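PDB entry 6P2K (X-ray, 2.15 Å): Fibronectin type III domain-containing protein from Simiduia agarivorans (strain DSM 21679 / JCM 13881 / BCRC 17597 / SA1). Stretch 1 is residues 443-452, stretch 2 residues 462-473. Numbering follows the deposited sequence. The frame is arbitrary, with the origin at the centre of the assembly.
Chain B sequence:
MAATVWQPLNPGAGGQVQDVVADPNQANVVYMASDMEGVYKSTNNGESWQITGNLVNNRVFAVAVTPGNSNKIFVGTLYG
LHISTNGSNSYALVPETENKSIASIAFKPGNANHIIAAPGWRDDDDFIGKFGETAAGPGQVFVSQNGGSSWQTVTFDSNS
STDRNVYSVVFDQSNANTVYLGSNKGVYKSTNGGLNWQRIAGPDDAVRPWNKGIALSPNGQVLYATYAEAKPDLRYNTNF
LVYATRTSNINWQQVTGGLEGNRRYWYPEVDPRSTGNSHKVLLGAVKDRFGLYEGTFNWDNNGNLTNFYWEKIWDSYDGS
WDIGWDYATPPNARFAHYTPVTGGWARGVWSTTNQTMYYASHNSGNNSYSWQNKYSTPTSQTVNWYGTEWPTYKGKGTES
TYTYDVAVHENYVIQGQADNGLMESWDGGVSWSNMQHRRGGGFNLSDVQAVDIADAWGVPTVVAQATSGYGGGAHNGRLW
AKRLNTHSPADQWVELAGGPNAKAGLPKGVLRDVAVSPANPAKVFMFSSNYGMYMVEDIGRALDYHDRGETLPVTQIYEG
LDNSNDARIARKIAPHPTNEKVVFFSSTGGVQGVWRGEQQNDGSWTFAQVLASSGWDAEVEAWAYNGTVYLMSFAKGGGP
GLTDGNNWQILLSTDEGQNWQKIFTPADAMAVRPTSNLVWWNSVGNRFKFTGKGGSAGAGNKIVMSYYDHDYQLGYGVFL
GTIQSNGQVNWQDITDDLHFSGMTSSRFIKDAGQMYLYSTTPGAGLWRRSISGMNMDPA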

# COMPACT_ATOMS: atom_id res chain seq x y z
N PHE B 443 8.74 -0.40 28.50
CA PHE B 443 8.07 -1.70 28.51
C PHE B 443 8.94 -2.68 27.72
O PHE B 443 8.98 -2.62 26.49
CB PHE B 443 6.67 -1.58 27.93
CG PHE B 443 5.92 -2.88 27.84
CD1 PHE B 443 5.84 -3.73 28.93
CD2 PHE B 443 5.28 -3.24 26.67
CE1 PHE B 443 5.15 -4.92 28.85
CE2 PHE B 443 4.59 -4.43 26.57
CZ PHE B 443 4.52 -5.28 27.66
N ASN B 444 9.64 -3.56 28.43
CA ASN B 444 10.58 -4.49 27.82
C ASN B 444 10.20 -5.92 28.16
O ASN B 444 9.98 -6.25 29.33
CB ASN B 444 12.01 -4.19 28.29
CG ASN B 444 12.46 -2.79 27.95
OD1 ASN B 444 12.48 -2.39 26.79
ND2 ASN B 444 12.84 -2.03 28.97
N LEU B 445 10.12 -6.77 27.14
CA LEU B 445 9.74 -8.17 27.31
C LEU B 445 11.00 -9.00 27.57
O LEU B 445 11.47 -9.77 26.74
CB LEU B 445 8.98 -8.67 26.09
CG LEU B 445 7.72 -7.90 25.71
CD1 LEU B 445 7.19 -8.37 24.36
CD2 LEU B 445 6.66 -8.05 26.79
N SER B 446 11.54 -8.84 28.78
CA SER B 446 12.85 -9.38 29.12
C SER B 446 12.82 -10.81 29.65
O SER B 446 13.89 -11.38 29.90
CB SER B 446 13.54 -8.47 30.14
OG SER B 446 12.62 -7.95 31.08
N ASP B 447 11.64 -11.41 29.81
CA ASP B 447 11.51 -12.77 30.35
C ASP B 447 10.54 -13.56 29.49
O ASP B 447 9.38 -13.17 29.35
CB ASP B 447 11.05 -12.74 31.81
CG ASP B 447 11.23 -14.07 32.50
OD1 ASP B 447 10.29 -14.89 32.45
OD2 ASP B 447 12.30 -14.29 33.10
N VAL B 448 11.02 -14.67 28.92
CA VAL B 448 10.26 -15.46 27.94
C VAL B 448 10.40 -16.93 28.33
O VAL B 448 11.33 -17.62 27.87
CB VAL B 448 10.72 -15.21 26.50
CG1 VAL B 448 9.90 -16.04 25.53
CG2 VAL B 448 10.63 -13.73 26.16
N GLN B 449 9.47 -17.43 29.13
CA GLN B 449 9.59 -18.77 29.71
C GLN B 449 9.07 -19.89 28.81
O GLN B 449 9.32 -21.06 29.12
CB GLN B 449 8.87 -18.82 31.06
CG GLN B 449 9.57 -18.00 32.15
CD GLN B 449 8.87 -18.04 33.50
OE1 GLN B 449 8.25 -19.04 33.86
NE2 GLN B 449 8.98 -16.95 34.25
N ALA B 450 8.38 -19.57 27.72
CA ALA B 450 7.84 -20.61 26.86
C ALA B 450 7.65 -20.07 25.45
O ALA B 450 7.18 -18.94 25.27
CB ALA B 450 6.51 -21.15 27.40
N VAL B 451 8.02 -20.88 24.45
CA VAL B 451 7.81 -20.57 23.04
C VAL B 451 7.34 -21.84 22.33
O VAL B 451 7.61 -22.96 22.77
CB VAL B 451 9.08 -20.01 22.36
CG1 VAL B 451 9.41 -18.62 22.89
CG2 VAL B 451 10.26 -20.96 22.56
N ASP B 452 6.64 -21.65 21.21
CA ASP B 452 6.19 -22.75 20.37
C ASP B 452 5.79 -22.17 19.01
O ASP B 452 5.76 -20.96 18.82
CB ASP B 452 5.02 -23.52 21.01
CG ASP B 452 5.02 -25.00 20.64
OD1 ASP B 452 5.66 -25.37 19.63
OD2 ASP B 452 4.37 -25.79 21.36
N VAL B 462 4.78 -18.02 15.61
CA VAL B 462 5.39 -18.17 16.92
C VAL B 462 4.39 -17.74 17.99
O VAL B 462 3.69 -16.73 17.83
CB VAL B 462 6.67 -17.32 17.01
CG1 VAL B 462 7.58 -17.83 18.13
CG2 VAL B 462 7.40 -17.29 15.68
N VAL B 463 4.31 -18.51 19.07
CA VAL B 463 3.58 -18.12 20.27
C VAL B 463 4.56 -18.10 21.43
O VAL B 463 5.47 -18.93 21.50
CB VAL B 463 2.39 -19.06 20.56
CG1 VAL B 463 1.40 -19.04 19.42
CG2 VAL B 463 2.87 -20.49 20.83
N ALA B 464 4.38 -17.15 22.34
CA ALA B 464 5.34 -16.98 23.42
C ALA B 464 4.66 -16.42 24.67
O ALA B 464 3.77 -15.57 24.58
CB ALA B 464 6.48 -16.05 23.00
N GLN B 465 5.09 -16.93 25.82
CA GLN B 465 4.89 -16.23 27.08
C GLN B 465 6.01 -15.20 27.21
O GLN B 465 7.19 -15.57 27.24
CB GLN B 465 4.91 -17.23 28.24
CG GLN B 465 5.42 -16.70 29.57
CD GLN B 465 4.52 -15.61 30.15
OE1 GLN B 465 3.31 -15.62 29.93
NE2 GLN B 465 5.12 -14.69 30.89
N ALA B 466 5.66 -13.92 27.23
CA ALA B 466 6.66 -12.86 27.21
C ALA B 466 6.20 -11.70 28.07
O ALA B 466 5.08 -11.19 27.90
CB ALA B 466 6.92 -12.37 25.78
N THR B 467 7.06 -11.26 28.99
CA THR B 467 6.66 -10.28 29.98
C THR B 467 7.90 -9.56 30.49
O THR B 467 9.04 -9.91 30.16
CB THR B 467 5.91 -10.94 31.13
OG1 THR B 467 5.37 -9.94 32.00
CG2 THR B 467 6.86 -11.83 31.93
N SER B 468 7.66 -8.54 31.31
CA SER B 468 8.74 -7.77 31.91
C SER B 468 9.25 -8.45 33.18
O SER B 468 8.62 -9.35 33.72
CB SER B 468 8.27 -6.35 32.22
OG SER B 468 7.05 -6.36 32.95
N GLY B 469 10.41 -7.99 33.64
CA GLY B 469 11.02 -8.56 34.82
C GLY B 469 12.39 -9.14 34.57
O GLY B 469 12.62 -9.79 33.54
N TYR B 470 13.31 -8.92 35.50
CA TYR B 470 14.69 -9.37 35.39
C TYR B 470 15.00 -10.43 36.44
O TYR B 470 14.31 -10.55 37.45
CB TYR B 470 15.66 -8.19 35.52
CG TYR B 470 15.47 -7.19 34.41
CD1 TYR B 470 16.00 -7.43 33.15
CD2 TYR B 470 14.74 -6.03 34.61
CE1 TYR B 470 15.82 -6.53 32.12
CE2 TYR B 470 14.55 -5.12 33.59
CZ TYR B 470 15.10 -5.38 32.34
OH TYR B 470 14.93 -4.49 31.31
N GLY B 471 16.07 -11.19 36.18
CA GLY B 471 16.47 -12.24 37.09
C GLY B 471 15.46 -13.36 37.22
O GLY B 471 15.41 -14.03 38.26
N GLY B 472 14.65 -13.58 36.19
CA GLY B 472 13.59 -14.57 36.26
C GLY B 472 12.34 -14.11 36.98
O GLY B 472 11.38 -14.89 37.09
N GLY B 473 12.30 -12.87 37.47
CA GLY B 473 11.14 -12.36 38.17
C GLY B 473 10.05 -11.87 37.24
O GLY B 473 9.70 -10.69 37.25
O HOH W 1 11.57 -5.84 32.02
O HOH W 2 12.70 -2.46 32.16
O HOH W 3 14.04 -12.27 33.41
O HOH W 4 8.06 -15.13 30.76
O HOH W 5 8.46 -16.55 37.09

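The two stretches contribute neighbouring strands of a sheet, running antiparallel (173° between their directions) with axes 4.8 Å apart at closest approach, and backbone hydrogen bonds are the framework of the contact. At one end Asp452 and Val463 pair reciprocally: Asp452 N donates to Val463 O at 3.0 Å, and Val463 N donates to Asp452 O at 2.9 Å, almost in line. Toward the other end Asp447 and Thr467 repeat the pattern, with Asp447 N to Thr467 O and Thr467 N to Asp447 O both at 3.0 Å. Between these pairs the ladder is less regular. Gln465 N gives a hydrogen bond to Ala450 O at 3.0 Å, but on the other side of this pair Gln449 N lies 3.5 Å from Gln465 O, and Gln449 itself has the phi/psi of -86/-11 that marks a break from extended geometry.

CA-H...O contacts fill the gaps between these bonds. Val448 CA approaches Gln465 O to 3.2 Å, Val451 CA approaches Val463 O to 3.2 Å, and Ala464 CA lies 3.3 Å from Ala450 O. Beyond the Asp447–Thr467 pair, Ser468 CA sits 3.2 Å from Asn444 O, so the chains stay close there too.

Small and branched apolar side chains pack together. The methyl of Ala464 receives Val451 CG1 at 3.9 Å from its CB and Val448 CG1 at 4.3 Å. Ala466 plays a similar part, its CB 4.0 Å from Val448 CG2 and 4.3 Å from Leu445 CD1. Valine and leucine thus reach across to alanines, whose short side chains complete the packing with little bulk, and all five residues are buried. Asp447, Ala450 and Asp452 face the same side of the sheet as Val463, Gln465 and Thr467; there Asp452 CB meets Val463 CG2 at 3.7 Å, while the carboxylate of Asp452 leads away to partners elsewhere.

Polar side chains and water add further links, most of them near Asn444 to Asp447 and Gly469 to Gly472. Asp447, which has the largest area covered by the opposite stretch, suits its buried place because its carboxylate is well supplied with donors: OD1 accepts from Gln449 NE2 at 3.0 Å, and a water bonded to OD1 at 2.8 Å also accepts from Gln465 NE2 at 3.0 Å. A second water donates to Asp447 OD2 at 2.7 Å and Gly469 O at 2.9 Å, and accepts from Gly472 N at 3.1 Å. Ser446 OG, 3.1 Å from Gly469 O, shares a water with Asn444 O and Gly469 N, and lies over one face of the Tyr470 ring. Tyr470 OH and Asn444 ND2, 4.0 Å apart, are bridged by another water.

The glycines fit the backbone. Gly473 N donates to Tyr470 O at 3.1 Å, closing a type I' turn in which Gly471 and Gly472 both have positive phi. At Gly469 a CB would clash with Gly473 O, 2.2 Å from its ideal position.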